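Polymeric immunoglobulin receptor (Mus musculus, PDB 4NOB) probably binds polymeric IgA and IgM through its immunoglobulin-like domains and carries them across epithelial cells, with its extracellular part released as secretory component. Local coordinates at residues P7-Q12 with L105-S110; K39-Q44 with T51-S56. One frame throughout, in Å; residues are numbered along the deposited sequence.

Contact 1 (P7-Q12 with L105-S110); sequences PIFGPQ and LSFDVS
In this V-set immunoglobulin domain, I8 to Q12 lie against F107 and its neighbours where the N-terminal segment runs beside the last, G, strand (105-114), just before strand 13-17 pairs with it in parallel. The end-to-end directions of 7-12 and 105-110 differ by 5°, so the parallel course is set before regular pairing begins. F107 carries the contact: CG is anti to the backbone N (chi1 179°), which sends the ring out from the G strand and under the F9-G10 backbone. G10 N sits 3.4 Å above the ring plane of F107, over its centre. Beside it, G10 CA makes a CH-pi contact 4.0 Å from the F107 ring centroid, and F9 CA makes another over the same face. A CB on G10 would crowd F107 CD2 and clash with P11 CD, so glycine suits this close approach to the ring. The F9 side chain runs alongside that of F107, CD1 of F9 lying 3.7 Å from CE1 of F107, with the ring planes at 71°, an oblique pair. At the root of the ring, I8 CG2 packs 3.6 Å from F107 CB, while the other branch, CG1, crosses L105 at 3.8 Å from its CB. An alanine in place of F107 would probably open a gap beneath F9 and G10 and leave this segment freer to shift. Water 1 bridges the two backbones, accepting from I8 N and donating to S106 O. Further along, P11 O meets V109 CG1 at 3.4 Å. The direct backbone link comes at the far end, where Q12 O takes a hydrogen bond from water 2 and a nearly straight one from S110 N at 2.9 Å, the latter donor tilted out of the carbonyl plane.

Contact 2 (K39-Q44 with T51-S56); sequences KYWCRQ and TTLISS. With EDO (1,2-ethanediol), chain E.
W41 O is gripped by two successive N-H groups of the facing strand: L53 N at 2.9 Å, in the carbonyl plane, and I54 N in a weak bond at 3.3 Å. The double acceptance goes with a one-residue shift of register, so that Y40 pairs with S55 but C42 with T52. W41 N returns a bond to I54 O at 3.0 Å, nearly along the C=O axis. At one end R43 and T51 exchange N-H and C=O in both directions. At the other, K39 N points straight (179°) at the S56 side-chain OG, 2.9 Å away, and S56 N donates to K39 O. W41 CB packs 3.7 Å from I54 CG2, and with CG anti to the backbone N (chi1 172°) the indole CD1 also lies beside that methyl; NE1 bonds to Y64 OH and the ring lies almost parallel to that of Y94. R43 CB meets L53 CD1 at 3.9 Å, and beyond them R43 NH1, also bonded to D89 O, donates to O2 of a 1,2-ethanediol, probably from the crystallisation liquor, at 3.2 Å. C42, on the same face as T52, is joined to C50 by a disulfide within the hairpin. Two residues facing W41 make this a classic beta bulge, here in the C-C' hairpin of a V-set immunoglobulin domain.

Contacts 1 and 2 both reach the same sheet, their centres about 13 Å apart, with strand 92-98 between strands 39-44 and 105-114 and paired antiparallel to both. Along the chain, contact 2 is nested within the loop that contact 1 closes. They also touch directly: V109 CG1 lies 3.9 Å from W41 CH2, and S106 CB lies 3.5 Å from Y40 OH. The intervening strand carries C96, touched by I8 and F107 and bonded to C26 in a second disulfide, distinct from C42-C50. The protein-attached glycan lies off both contacts, about 10 Å from the side chain of F9 and about 12 Å from that of K39.

Contact 1 (P7-Q12 with L105-S110)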
ATOM      1  N   PRO A   7      -1.607  -4.980  15.297  1.00 14.12           N
ATOM      2  CA  PRO A   7      -2.567  -3.913  15.126  1.00 13.79           C
ATOM      3  C   PRO A   7      -3.097  -3.759  13.661  1.00 12.68           C
ATOM      4  O   PRO A   7      -4.207  -3.322  13.488  1.00 11.46           O
ATOM      5  CB  PRO A   7      -1.809  -2.644  15.554  1.00 16.68           C
ATOM      6  CG  PRO A   7      -0.378  -3.051  15.460  1.00 16.02           C
ATOM      7  CD  PRO A   7      -0.322  -4.488  15.827  1.00 14.40           C
ATOM      8  N   ILE A   8      -2.216  -3.976  12.685  1.00 13.31           N
ATOM      9  CA  ILE A   8      -2.492  -3.800  11.265  1.00 12.49           C
ATOM     10  C   ILE A   8      -2.509  -5.168  10.615  1.00 11.69           C
ATOM     11  O   ILE A   8      -1.647  -6.037  10.882  1.00 12.59           O
ATOM     12  CB  ILE A   8      -1.476  -2.874  10.608  1.00 13.42           C
ATOM     13  CG1 ILE A   8      -1.132  -1.598  11.406  1.00 14.45           C
ATOM     14  CG2 ILE A   8      -1.918  -2.540   9.177  1.00 14.48           C
ATOM     15  CD1 ILE A   8      -2.320  -0.695  11.678  1.00 15.21           C
ATOM     16  N   PHE A   9      -3.448  -5.388   9.723  1.00  9.65           N
ATOM     17  CA  PHE A   9      -3.529  -6.579   8.882  1.00 10.29           C
ATOM     18  C   PHE A   9      -3.769  -6.173   7.427  1.00 11.15           C
ATOM     19  O   PHE A   9      -4.431  -5.134   7.167  1.00 11.99           O
ATOM     20  CB  PHE A   9      -4.594  -7.601   9.358  1.00  9.92           C
ATOM     21  CG  PHE A   9      -4.615  -8.906   8.627  1.00  9.97           C
ATOM     22  CD1 PHE A   9      -3.530  -9.742   8.589  1.00  9.77           C
ATOM     23  CD2 PHE A   9      -5.686  -9.301   7.851  1.00 10.97           C
ATOM     24  CE1 PHE A   9      -3.540 -10.948   7.904  1.00  9.69           C
ATOM     25  CE2 PHE A   9      -5.710 -10.460   7.192  1.00 11.11           C
ATOM     26  CZ  PHE A   9      -4.673 -11.321   7.168  1.00 11.05           C
ATOM     27  N   GLY A  10      -3.373  -6.974   6.499  1.00  9.80           N
ATOM     28  CA  GLY A  10      -3.562  -6.721   5.066  1.00  9.67           C
ATOM     29  C   GLY A  10      -3.226  -8.006   4.331  1.00 10.03           C
ATOM     30  O   GLY A  10      -3.165  -9.059   4.942  1.00  9.42           O
ATOM     31  N   PRO A  11      -3.054  -7.936   3.025  1.00  9.49           N
ATOM     32  CA  PRO A  11      -2.731  -9.129   2.244  1.00  9.21           C
ATOM     33  C   PRO A  11      -1.207  -9.344   2.282  1.00  8.74           C
ATOM     34  O   PRO A  11      -0.421  -8.538   1.803  1.00  9.86           O
ATOM     35  CB  PRO A  11      -3.175  -8.719   0.862  1.00 10.77           C
ATOM     36  CG  PRO A  11      -3.028  -7.222   0.812  1.00 10.99           C
ATOM     37  CD  PRO A  11      -3.120  -6.728   2.196  1.00 10.38           C
ATOM     38  N   GLN A  12      -0.757 -10.471   2.797  1.00  9.62           N
ATOM     39  CA  GLN A  12       0.653 -10.760   2.955  1.00 10.23           C
ATOM     40  C   GLN A  12       1.343 -10.795   1.588  1.00 10.34           C
ATOM     41  O   GLN A  12       2.468 -10.346   1.451  1.00 10.54           O
ATOM     42  CB  GLN A  12       0.795 -12.123   3.672  1.00 11.41           C
ATOM     43  CG  GLN A  12       2.232 -12.557   3.887  1.00 10.85           C
ATOM     44  CD  GLN A  12       2.343 -13.958   4.519  1.00 13.31           C
ATOM     45  OE1 GLN A  12       1.317 -14.545   4.937  1.00 13.96           O
ATOM     46  NE2 GLN A  12       3.503 -14.517   4.457  1.00 14.63           N
ATOM     47  N   LEU A 105       2.885   1.784  13.444  1.00 34.13           N
ATOM     48  CA  LEU A 105       2.106   0.623  13.193  1.00 23.79           C
ATOM     49  C   LEU A 105       2.081   0.277  11.691  1.00 17.84           C
ATOM     50  O   LEU A 105       1.664   1.072  10.933  1.00 15.63           O
ATOM     51  CB  LEU A 105       0.683   0.787  13.671  1.00 25.89           C
ATOM     52  CG  LEU A 105       0.462   1.392  15.049  1.00 34.76           C
ATOM     53  CD1 LEU A 105      -1.039   1.383  15.367  1.00 37.23           C
ATOM     54  CD2 LEU A 105       1.262   0.591  16.047  1.00 34.54           C
ATOM     55  N   SER A 106       2.584  -0.916  11.342  1.00 13.42           N
ATOM     56  CA  SER A 106       2.601  -1.306   9.929  1.00 13.29           C
ATOM     57  C   SER A 106       2.489  -2.776   9.688  1.00 13.15           C
ATOM     58  O   SER A 106       2.553  -3.586  10.638  1.00 13.67           O
ATOM     59  CB  SER A 106       3.845  -0.806   9.293  1.00 15.65           C
ATOM     60  OG  SER A 106       4.979  -1.479   9.816  1.00 17.17           O
ATOM     61  N   PHE A 107       2.164  -3.124   8.426  1.00 10.86           N
ATOM     62  CA  PHE A 107       1.979  -4.459   7.950  1.00 10.94           C
ATOM     63  C   PHE A 107       2.724  -4.641   6.651  1.00 10.21           C
ATOM     64  O   PHE A 107       2.624  -3.764   5.777  1.00 11.06           O
ATOM     65  CB  PHE A 107       0.506  -4.795   7.814  1.00 11.68           C
ATOM     66  CG  PHE A 107       0.251  -6.169   7.308  1.00  9.94           C
ATOM     67  CD1 PHE A 107       0.102  -7.269   8.184  1.00 10.80           C
ATOM     68  CD2 PHE A 107       0.097  -6.418   5.947  1.00  9.99           C
ATOM     69  CE1 PHE A 107      -0.140  -8.505   7.678  1.00 10.72           C
ATOM     70  CE2 PHE A 107      -0.087  -7.670   5.486  1.00 11.07           C
ATOM     71  CZ  PHE A 107      -0.256  -8.728   6.344  1.00 10.83           C
ATOM     72  N   ASP A 108       3.474  -5.738   6.511  1.00 11.30           N
ATOM     73  CA  ASP A 108       4.337  -6.006   5.318  1.00  9.99           C
ATOM     74  C   ASP A 108       3.489  -6.708   4.246  1.00  9.69           C
ATOM     75  O   ASP A 108       2.881  -7.749   4.494  1.00 11.02           O
ATOM     76  CB  ASP A 108       5.487  -6.899   5.699  1.00 11.98           C
ATOM     77  CG  ASP A 108       6.453  -6.233   6.639  1.00 18.12           C
ATOM     78  OD1 ASP A 108       6.421  -5.040   6.979  1.00 20.75           O
ATOM     79  OD2 ASP A 108       7.266  -7.063   7.155  1.00 26.40           O
ATOM     80  N   VAL A 109       3.575  -6.154   3.045  1.00  9.48           N
ATOM     81  CA  VAL A 109       2.907  -6.664   1.855  1.00  9.69           C
ATOM     82  C   VAL A 109       3.965  -6.973   0.798  1.00 10.57           C
ATOM     83  O   VAL A 109       4.761  -6.068   0.421  1.00 12.06           O
ATOM     84  CB  VAL A 109       1.907  -5.639   1.348  1.00 10.00           C
ATOM     85  CG1 VAL A 109       1.253  -6.153   0.068  1.00 11.05           C
ATOM     86  CG2 VAL A 109       0.870  -5.287   2.375  1.00 10.70           C
ATOM     87  N   SER A 110       4.000  -8.190   0.253  1.00 10.65           N
ATOM     88  CA  SER A 110       4.872  -8.511  -0.832  1.00 11.01           C
ATOM     89  C   SER A 110       4.035  -8.441  -2.116  1.00 12.22           C
ATOM     90  O   SER A 110       2.982  -9.069  -2.259  1.00 14.75           O
ATOM     91  CB  SER A 110       5.332  -9.917  -0.624  1.00 15.04           C
ATOM     92  OG  SER A 110       5.992 -10.445  -1.771  1.00 20.25           O
TER
HETATM   93  O   HOH W   1       0.727  -5.102  12.614  1.00 23.68           O
HETATM   94  O   HOH W   2       4.717 -10.110   3.177  1.00 18.78           O

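Contact 2 (K39-Q44 with T51-S56)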
ATOM      1  N   LYS A  39      -2.142   7.802   7.242  1.00 10.42           N
ATOM      2  CA  LYS A  39      -1.990   6.511   6.636  1.00  9.01           C
ATOM      3  C   LYS A  39      -0.976   6.600   5.544  1.00  9.39           C
ATOM      4  O   LYS A  39      -0.881   7.592   4.807  1.00 11.00           O
ATOM      5  CB  LYS A  39      -3.303   6.074   5.987  1.00 10.32           C
ATOM      6  CG  LYS A  39      -4.573   6.298   6.753  1.00 11.42           C
ATOM      7  CD  LYS A  39      -4.688   5.629   8.068  1.00 12.35           C
ATOM      8  CE  LYS A  39      -5.971   5.776   8.848  1.00 12.43           C
ATOM      9  NZ  LYS A  39      -6.323   7.191   9.058  1.00 13.18           N
ATOM     10  N   TYR A  40      -0.243   5.495   5.322  1.00  9.06           N
ATOM     11  CA  TYR A  40       0.787   5.487   4.255  1.00  9.14           C
ATOM     12  C   TYR A  40       0.936   4.130   3.605  1.00  9.01           C
ATOM     13  O   TYR A  40       0.617   3.097   4.182  1.00 10.00           O
ATOM     14  CB  TYR A  40       2.152   5.987   4.789  1.00 10.35           C
ATOM     15  CG  TYR A  40       2.753   5.133   5.844  1.00 10.81           C
ATOM     16  CD1 TYR A  40       3.465   3.966   5.540  1.00 11.27           C
ATOM     17  CD2 TYR A  40       2.582   5.391   7.197  1.00 11.62           C
ATOM     18  CE1 TYR A  40       3.970   3.162   6.533  1.00 11.44           C
ATOM     19  CE2 TYR A  40       3.083   4.560   8.156  1.00 13.16           C
ATOM     20  CZ  TYR A  40       3.775   3.421   7.823  1.00 13.13           C
ATOM     21  OH  TYR A  40       4.374   2.593   8.783  1.00 16.95           O
ATOM     22  N   TRP A  41       1.537   4.169   2.421  1.00  8.99           N
ATOM     23  CA  TRP A  41       1.988   3.031   1.661  1.00  9.33           C
ATOM     24  C   TRP A  41       3.427   3.398   1.283  1.00  9.75           C
ATOM     25  O   TRP A  41       3.668   4.405   0.650  1.00 10.29           O
ATOM     26  CB  TRP A  41       1.134   2.808   0.449  1.00  9.79           C
ATOM     27  CG  TRP A  41       1.558   1.785  -0.542  1.00  9.37           C
ATOM     28  CD1 TRP A  41       2.042   2.048  -1.796  1.00  8.48           C
ATOM     29  CD2 TRP A  41       1.510   0.349  -0.422  1.00  9.05           C
ATOM     30  NE1 TRP A  41       2.326   0.887  -2.474  1.00  9.62           N
ATOM     31  CE2 TRP A  41       1.945  -0.179  -1.659  1.00 10.17           C
ATOM     32  CE3 TRP A  41       1.119  -0.528   0.592  1.00 10.31           C
ATOM     33  CZ2 TRP A  41       1.985  -1.544  -1.926  1.00 10.24           C
ATOM     34  CZ3 TRP A  41       1.160  -1.870   0.319  1.00 11.91           C
ATOM     35  CH2 TRP A  41       1.582  -2.354  -0.932  1.00 11.70           C
ATOM     36  N   CYS A  42       4.349   2.497   1.573  1.00 10.19           N
ATOM     37  CA  CYS A  42       5.792   2.741   1.329  1.00 10.78           C
ATOM     38  C   CYS A  42       6.451   1.461   0.782  1.00 10.40           C
ATOM     39  O   CYS A  42       5.986   0.355   0.999  1.00  9.96           O
ATOM     40  CB  CYS A  42       6.476   3.226   2.602  1.00 13.01           C
ATOM     41  SG  CYS A  42       6.502   2.076   3.987  1.00 15.02           S
ATOM     42  N   ARG A  43       7.563   1.667   0.055  1.00 11.01           N
ATOM     43  CA  ARG A  43       8.376   0.575  -0.479  1.00 10.24           C
ATOM     44  C   ARG A  43       9.668   0.451   0.281  1.00 12.48           C
ATOM     45  O   ARG A  43      10.356   1.427   0.504  1.00 12.57           O
ATOM     46  CB  ARG A  43       8.726   0.884  -1.965  1.00 11.66           C
ATOM     47  CG  ARG A  43       9.446  -0.279  -2.660  1.00 14.50           C
ATOM     48  CD  ARG A  43       9.536  -0.123  -4.225  1.00 18.24           C
ATOM     49  NE  ARG A  43      10.010  -1.393  -4.797  1.00 22.78           N
ATOM     50  CZ  ARG A  43       9.863  -1.705  -6.037  1.00 26.17           C
ATOM     51  NH1 ARG A  43       9.276  -0.918  -6.882  1.00 25.67           N
ATOM     52  NH2 ARG A  43      10.399  -2.841  -6.454  1.00 40.05           N
ATOM     53  N   GLN A  44       9.893  -0.764   0.765  1.00 12.20           N
ATOM     54  CA  GLN A  44      11.142  -1.072   1.453  1.00 14.63           C
ATOM     55  C   GLN A  44      12.292  -1.115   0.490  1.00 15.39           C
ATOM     56  O   GLN A  44      12.258  -1.708  -0.596  1.00 16.02           O
ATOM     57  CB  GLN A  44      11.003  -2.459   2.084  1.00 17.26           C
ATOM     58  CG  GLN A  44       9.908  -2.593   3.078  1.00 23.67           C
ATOM     59  CD  GLN A  44      10.180  -3.582   4.182  1.00 33.77           C
ATOM     60  OE1 GLN A  44      10.980  -3.282   5.074  1.00 41.29           O
ATOM     61  NE2 GLN A  44       9.507  -4.752   4.151  1.00 37.13           N
ATOM     62  N   THR A  51      10.270   3.941   1.860  1.00 14.39           N
ATOM     63  CA  THR A  51      10.032   5.218   1.167  1.00 14.45           C
ATOM     64  C   THR A  51       8.547   5.355   0.843  1.00 12.13           C
ATOM     65  O   THR A  51       8.070   4.549   0.087  1.00 12.14           O
ATOM     66  CB  THR A  51      10.866   5.319  -0.087  1.00 16.57           C
ATOM     67  OG1 THR A  51      12.290   5.269   0.301  1.00 22.53           O
ATOM     68  CG2 THR A  51      10.541   6.543  -0.954  1.00 18.26           C
ATOM     69  N   THR A  52       7.978   6.422   1.358  1.00 13.65           N
ATOM     70  CA  THR A  52       6.566   6.728   1.102  1.00 13.73           C
ATOM     71  C   THR A  52       6.301   6.937  -0.319  1.00 12.23           C
ATOM     72  O   THR A  52       6.961   7.765  -0.995  1.00 13.73           O
ATOM     73  CB  THR A  52       6.077   7.915   1.892  1.00 14.28           C
ATOM     74  OG1 THR A  52       6.357   7.694   3.267  1.00 22.05           O
ATOM     75  CG2 THR A  52       4.552   8.114   1.790  1.00 14.47           C
ATOM     76  N   LEU A  53       5.299   6.225  -0.851  1.00 11.94           N
ATOM     77  CA  LEU A  53       4.832   6.397  -2.202  1.00 11.52           C
ATOM     78  C   LEU A  53       3.461   7.087  -2.270  1.00 10.68           C
ATOM     79  O   LEU A  53       3.194   7.806  -3.241  1.00 11.18           O
ATOM     80  CB  LEU A  53       4.697   5.036  -2.937  1.00 12.60           C
ATOM     81  CG  LEU A  53       6.054   4.332  -3.084  1.00 13.93           C
ATOM     82  CD1 LEU A  53       5.827   2.940  -3.618  1.00 14.13           C
ATOM     83  CD2 LEU A  53       7.032   5.133  -3.952  1.00 14.75           C
ATOM     84  N   ILE A  54       2.646   6.941  -1.240  1.00 10.12           N
ATOM     85  CA  ILE A  54       1.360   7.668  -1.183  1.00 10.18           C
ATOM     86  C   ILE A  54       0.964   7.797   0.245  1.00 10.85           C
ATOM     87  O   ILE A  54       1.253   6.843   1.044  1.00 11.59           O
ATOM     88  CB  ILE A  54       0.294   6.972  -2.127  1.00 11.43           C
ATOM     89  CG1 ILE A  54      -0.952   7.802  -2.155  1.00 10.38           C
ATOM     90  CG2 ILE A  54       0.049   5.552  -1.713  1.00 14.06           C
ATOM     91  CD1 ILE A  54      -1.923   7.363  -3.296  1.00 12.59           C
ATOM     92  N   SER A  55       0.361   8.897   0.676  1.00 10.22           N
ATOM     93  CA  SER A  55      -0.105   8.995   2.003  1.00 11.70           C
ATOM     94  C   SER A  55      -1.432   9.795   2.049  1.00 12.29           C
ATOM     95  O   SER A  55      -1.738  10.583   1.107  1.00 12.50           O
ATOM     96  CB  SER A  55       0.965   9.615   2.922  1.00 15.22           C
ATOM     97  OG  SER A  55       0.925  11.054   2.681  1.00 20.97           O
ATOM     98  N   SER A  56      -2.116   9.664   3.153  1.00 11.71           N
ATOM     99  CA  SER A  56      -3.396  10.325   3.389  1.00 11.72           C
ATOM    100  C   SER A  56      -3.238  11.847   3.590  1.00 13.89           C
ATOM    101  O   SER A  56      -4.295  12.526   3.631  1.00 19.77           O
ATOM    102  CB  SER A  56      -4.182   9.729   4.547  1.00 12.27           C
ATOM    103  OG  SER A  56      -3.462   9.874   5.764  1.00 13.34           O
TER
HETATM  104  C1  EDO E 204       7.201   2.218  -8.221  1.00 27.69           C
HETATM  105  O1  EDO E 204       7.722   0.940  -8.642  1.00 31.06           O
HETATM  106  C2  EDO E 204       7.195   2.224  -6.750  1.00 31.13           C
HETATM  107  O2  EDO E 204       8.530   2.136  -6.237  1.00 28.61           O
HETATM  108  O   HOH W   3      -6.582   9.228   6.961  1.00 19.65           O